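Local coordinates for protein putative exotoxin (superantigen) (Streptococcus pyogenes, PDB 1TY0) that probably acts as a secreted superantigen toxin, binds zinc, and can use one common surface for T-cell receptor binding and for dimerization, at residues Pro93-Asn98 with Lys126-Ile131; Val10-Asn15 with Tyr149-Pro154. All blocks are in the same frame, centred on the assembly; numbering follows the deposited sequence.

Both contacts bring the N-terminal OB-fold part of the toxin against the C-terminal beta-grasp part, at places on opposite sides of the chain's centre. Their centres lie about 32 Å apart, and their nearest atoms about 12 Å. Contact 1 is a surface contact between the loop after strand 84-93 and the start of strand 128-130. It is mostly apolar, with one bridging water and no direct hydrogen bond across. Contact 2 is partly buried and larger. It sets helix 5-18 against the loop after helix 131-146. There a lysine ammonium bonds to a turn, and a leucine lies over a tyrosine ring.

Contact 1: residues Pro93-Asn98 with Lys126-Ile131; sequences PSVNSN and KPIFTI
In Val95, CG1 stands anti to the carbonyl carbon (chi1 -61°), which leaves CG2 in the crowded position between the backbone N and the carbonyl carbon. Ile128 has its CG1 anti to the carbonyl carbon as well (chi1 -59°), and an extended chi2 carries CD1 out toward the loop. CG2 of Val95 packs mainly on Pro127, 3.7 Å from its CG, and the two side chains slide past each other in opposite directions. CG1 of Val95, with CG2 close by, packs on CD1 of Ile128 at 4.1 Å, where the side chains cross at about a right angle. The other branch of Ile128 is used too: its CG2 is 4.1 Å from CD of Pro93. The Pro127 ring also meets the side chain of Asn96 tip to tip, so it is touched by both Val95 and Asn96.

No direct hydrogen bond joins the two segments. A water takes that role, donating to Pro93 O at 2.9 Å and to Ile128 O at 2.6 Å. It ties the end of one strand to the start of another.

The loop is braced by a bond of its own and by one to strand 69-74. Asn98 ND2 donates to Ser94 OG at 2.9 Å, nearly straight (174°) and in the amide plane. Asn98 OD1 accepts from ND2 of Asn71 in that strand, so both ends of this amide are held. Lys126 bends at chi3 and chi4, and its NZ forms a salt bridge with Glu133 of helix 131-146. Strand 128-130 pairs antiparallel with strand 195-197, and Ile128 also touches Thr195 and Asn197 there.

The arrangement is plain surface packing at the domain junction of the staphylococcal/streptococcal superantigen fold, where the linker leaving the OB-fold passes the short strand 128-130 that leads into helix 131-146 of the beta-grasp domain.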
# COMPACT_ATOMS: atom_id res chain seq x y z
N PRO A 93 2.61 16.49 15.71
CA PRO A 93 2.71 16.29 17.16
C PRO A 93 1.48 15.52 17.62
O PRO A 93 0.36 15.79 17.17
CB PRO A 93 2.71 17.72 17.70
CG PRO A 93 3.26 18.53 16.58
CD PRO A 93 2.60 17.92 15.37
N SER A 94 1.68 14.55 18.50
CA SER A 94 0.56 13.79 19.06
C SER A 94 0.25 14.52 20.36
O SER A 94 1.04 14.46 21.30
CB SER A 94 0.98 12.35 19.36
OG SER A 94 -0.12 11.61 19.87
N VAL A 95 -0.88 15.21 20.41
CA VAL A 95 -1.23 15.98 21.60
C VAL A 95 -2.39 15.48 22.45
O VAL A 95 -2.72 16.08 23.47
CB VAL A 95 -1.50 17.46 21.23
CG1 VAL A 95 -0.25 18.06 20.60
CG2 VAL A 95 -2.67 17.54 20.25
N ASN A 96 -3.01 14.38 22.03
CA ASN A 96 -4.11 13.82 22.80
C ASN A 96 -4.43 12.39 22.40
O ASN A 96 -3.58 11.71 21.82
CB ASN A 96 -5.37 14.71 22.69
CG ASN A 96 -5.90 14.83 21.27
OD1 ASN A 96 -6.85 15.57 21.02
ND2 ASN A 96 -5.29 14.11 20.34
N SER A 97 -5.64 11.94 22.71
CA SER A 97 -6.06 10.58 22.41
C SER A 97 -6.20 10.30 20.91
O SER A 97 -6.49 9.17 20.51
CB SER A 97 -7.38 10.26 23.12
OG SER A 97 -8.39 11.18 22.73
N ASN A 98 -6.00 11.33 20.10
CA ASN A 98 -6.10 11.19 18.65
C ASN A 98 -7.40 10.49 18.26
O ASN A 98 -7.38 9.50 17.53
CB ASN A 98 -4.90 10.41 18.11
CG ASN A 98 -3.58 11.11 18.38
OD1 ASN A 98 -3.38 12.26 17.97
ND2 ASN A 98 -2.68 10.43 19.08
N LYS A 126 -7.15 12.93 13.97
CA LYS A 126 -6.16 13.69 14.74
C LYS A 126 -6.48 15.18 14.70
O LYS A 126 -6.96 15.70 13.69
CB LYS A 126 -4.74 13.40 14.22
CG LYS A 126 -4.58 13.46 12.71
CD LYS A 126 -3.13 13.20 12.28
CE LYS A 126 -2.73 11.74 12.45
NZ LYS A 126 -3.52 10.82 11.58
N PRO A 127 -6.23 15.90 15.81
CA PRO A 127 -6.48 17.34 15.93
C PRO A 127 -5.52 18.20 15.10
O PRO A 127 -5.83 19.35 14.78
CB PRO A 127 -6.35 17.59 17.43
CG PRO A 127 -5.30 16.59 17.83
CD PRO A 127 -5.74 15.35 17.09
N ILE A 128 -4.37 17.63 14.77
CA ILE A 128 -3.35 18.30 13.97
C ILE A 128 -3.01 17.28 12.89
O ILE A 128 -2.64 16.15 13.21
CB ILE A 128 -2.09 18.60 14.81
CG1 ILE A 128 -2.46 19.49 15.99
CG2 ILE A 128 -1.05 19.29 13.96
CD1 ILE A 128 -1.32 19.70 16.96
N PHE A 129 -3.14 17.66 11.63
CA PHE A 129 -2.87 16.72 10.54
C PHE A 129 -2.09 17.32 9.38
O PHE A 129 -2.06 18.55 9.21
CB PHE A 129 -4.20 16.13 10.03
CG PHE A 129 -5.13 17.16 9.44
CD1 PHE A 129 -5.02 17.53 8.11
CD2 PHE A 129 -6.10 17.77 10.23
CE1 PHE A 129 -5.86 18.51 7.56
CE2 PHE A 129 -6.95 18.75 9.69
CZ PHE A 129 -6.83 19.11 8.35
N THR A 130 -1.46 16.46 8.59
CA THR A 130 -0.69 16.94 7.45
C THR A 130 -1.58 17.06 6.22
O THR A 130 -2.59 16.36 6.10
CB THR A 130 0.47 15.98 7.09
OG1 THR A 130 -0.06 14.70 6.70
CG2 THR A 130 1.41 15.81 8.28
N ILE A 131 -1.21 17.96 5.32
CA ILE A 131 -1.96 18.11 4.09
C ILE A 131 -1.79 16.80 3.33
O ILE A 131 -2.67 16.41 2.56
CB ILE A 131 -1.43 19.31 3.27
CG1 ILE A 131 -1.73 20.60 4.03
CG2 ILE A 131 -2.08 19.33 1.88
CD1 ILE A 131 -1.24 21.87 3.36
O HOH W 1 -1.32 14.87 15.05

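Contact 2: residues Val10-Asn15 with Tyr149-Pro154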
# COMPACT_ATOMS: atom_id res chain seq x y z
N VAL A 10 -0.49 10.71 -17.91
CA VAL A 10 -0.28 11.42 -16.66
C VAL A 10 -1.25 10.86 -15.62
O VAL A 10 -0.88 10.59 -14.48
CB VAL A 10 -0.52 12.94 -16.83
CG1 VAL A 10 -0.56 13.64 -15.48
CG2 VAL A 10 0.58 13.54 -17.71
N LYS A 11 -2.50 10.69 -16.03
CA LYS A 11 -3.52 10.16 -15.13
C LYS A 11 -3.17 8.73 -14.72
O LYS A 11 -3.38 8.34 -13.58
CB LYS A 11 -4.89 10.22 -15.81
CG LYS A 11 -5.33 11.66 -16.09
CD LYS A 11 -6.52 11.75 -17.04
CE LYS A 11 -7.84 11.51 -16.34
NZ LYS A 11 -8.98 11.84 -17.24
N LEU A 12 -2.60 7.97 -15.65
CA LEU A 12 -2.22 6.59 -15.33
C LEU A 12 -1.15 6.55 -14.25
O LEU A 12 -1.22 5.72 -13.34
CB LEU A 12 -1.73 5.88 -16.60
CG LEU A 12 -2.85 5.58 -17.60
CD1 LEU A 12 -2.27 4.90 -18.84
CD2 LEU A 12 -3.88 4.68 -16.94
N GLN A 13 -0.16 7.44 -14.33
CA GLN A 13 0.89 7.48 -13.32
C GLN A 13 0.33 7.87 -11.95
O GLN A 13 0.77 7.36 -10.93
CB GLN A 13 1.99 8.48 -13.71
CG GLN A 13 2.85 8.04 -14.89
CD GLN A 13 3.52 6.71 -14.64
OE1 GLN A 13 4.42 6.59 -13.81
NE2 GLN A 13 3.09 5.69 -15.38
N LEU A 14 -0.64 8.77 -11.95
CA LEU A 14 -1.25 9.22 -10.70
C LEU A 14 -2.14 8.15 -10.09
O LEU A 14 -2.14 7.96 -8.87
CB LEU A 14 -2.05 10.50 -10.94
CG LEU A 14 -1.17 11.73 -11.17
CD1 LEU A 14 -1.98 12.87 -11.77
CD2 LEU A 14 -0.55 12.13 -9.84
N ASN A 15 -2.89 7.45 -10.93
CA ASN A 15 -3.78 6.41 -10.44
C ASN A 15 -2.95 5.34 -9.76
O ASN A 15 -3.30 4.87 -8.68
CB ASN A 15 -4.59 5.82 -11.60
CG ASN A 15 -5.78 5.03 -11.10
OD1 ASN A 15 -5.69 3.82 -10.88
ND2 ASN A 15 -6.90 5.71 -10.90
N TYR A 149 -8.77 9.86 -12.23
CA TYR A 149 -7.53 9.44 -12.87
C TYR A 149 -7.76 8.33 -13.90
O TYR A 149 -6.82 7.66 -14.32
CB TYR A 149 -6.49 8.99 -11.83
CG TYR A 149 -6.01 10.09 -10.91
CD1 TYR A 149 -5.83 11.40 -11.37
CD2 TYR A 149 -5.73 9.82 -9.57
CE1 TYR A 149 -5.39 12.41 -10.51
CE2 TYR A 149 -5.28 10.82 -8.71
CZ TYR A 149 -5.12 12.11 -9.18
OH TYR A 149 -4.70 13.10 -8.33
N ASP A 150 -9.02 8.14 -14.29
CA ASP A 150 -9.35 7.13 -15.29
C ASP A 150 -9.22 7.82 -16.64
O ASP A 150 -9.71 8.92 -16.83
CB ASP A 150 -10.79 6.63 -15.11
CG ASP A 150 -11.12 5.47 -16.03
OD1 ASP A 150 -10.89 4.30 -15.64
OD2 ASP A 150 -11.60 5.72 -17.15
N PRO A 151 -8.56 7.16 -17.61
CA PRO A 151 -8.39 7.76 -18.93
C PRO A 151 -9.70 8.14 -19.62
O PRO A 151 -9.73 8.99 -20.50
CB PRO A 151 -7.63 6.69 -19.70
CG PRO A 151 -8.13 5.42 -19.08
CD PRO A 151 -8.09 5.77 -17.60
N ASN A 152 -10.80 7.50 -19.21
CA ASN A 152 -12.08 7.78 -19.84
C ASN A 152 -12.95 8.83 -19.14
O ASN A 152 -14.08 9.08 -19.55
CB ASN A 152 -12.85 6.47 -20.02
CG ASN A 152 -12.15 5.52 -20.97
OD1 ASN A 152 -11.87 5.86 -22.13
ND2 ASN A 152 -11.84 4.32 -20.49
N SER A 153 -12.41 9.45 -18.08
CA SER A 153 -13.15 10.50 -17.39
C SER A 153 -12.75 11.79 -18.12
O SER A 153 -11.64 11.89 -18.63
CB SER A 153 -12.74 10.59 -15.92
OG SER A 153 -11.38 10.96 -15.79
N PRO A 154 -13.65 12.78 -18.19
CA PRO A 154 -13.36 14.04 -18.88
C PRO A 154 -12.44 15.02 -18.14
O PRO A 154 -11.98 16.00 -18.72
CB PRO A 154 -14.75 14.63 -19.08
CG PRO A 154 -15.45 14.23 -17.82
CD PRO A 154 -15.03 12.77 -17.66
O HOH W 2 -8.31 11.32 -19.97
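Leu14 sits squarely over one face of the Tyr149 ring. Its CB is 3.7 Å from the ring centroid and only 3° off the normal, a CH-pi contact. The Leu14 side chain crosses the tyrosine obliquely, and its CD1 touches CE1 of Tyr149 at 3.7 Å. Asn15 turns its amide at 90° to the ring plane, and its ND2 lies 3.4 Å from CB of Tyr149. The ring is fixed at its far end, where Tyr149 OH bonds to Leu174 O. Tyr175 also packs edge-to-face with it.

Lys11 reaches from the helix to the turn. Its chain bends at chi3 (81°), and NZ donates to Asp150 O at 3.0 Å from above the carbonyl plane. Asp150 O also accepts from Ser153 N, closing a type I turn. NZ bonds to Tyr155 O as well, and a water links it to Pro151 O. The ammonium thus has two carbonyl oxygens and a water as acceptors. Asp150 OD2 accepts from Asn152 N in an Asx turn.

Such docking of the N-terminal helix onto the beta-grasp domain is characteristic of the two-domain superantigen fold.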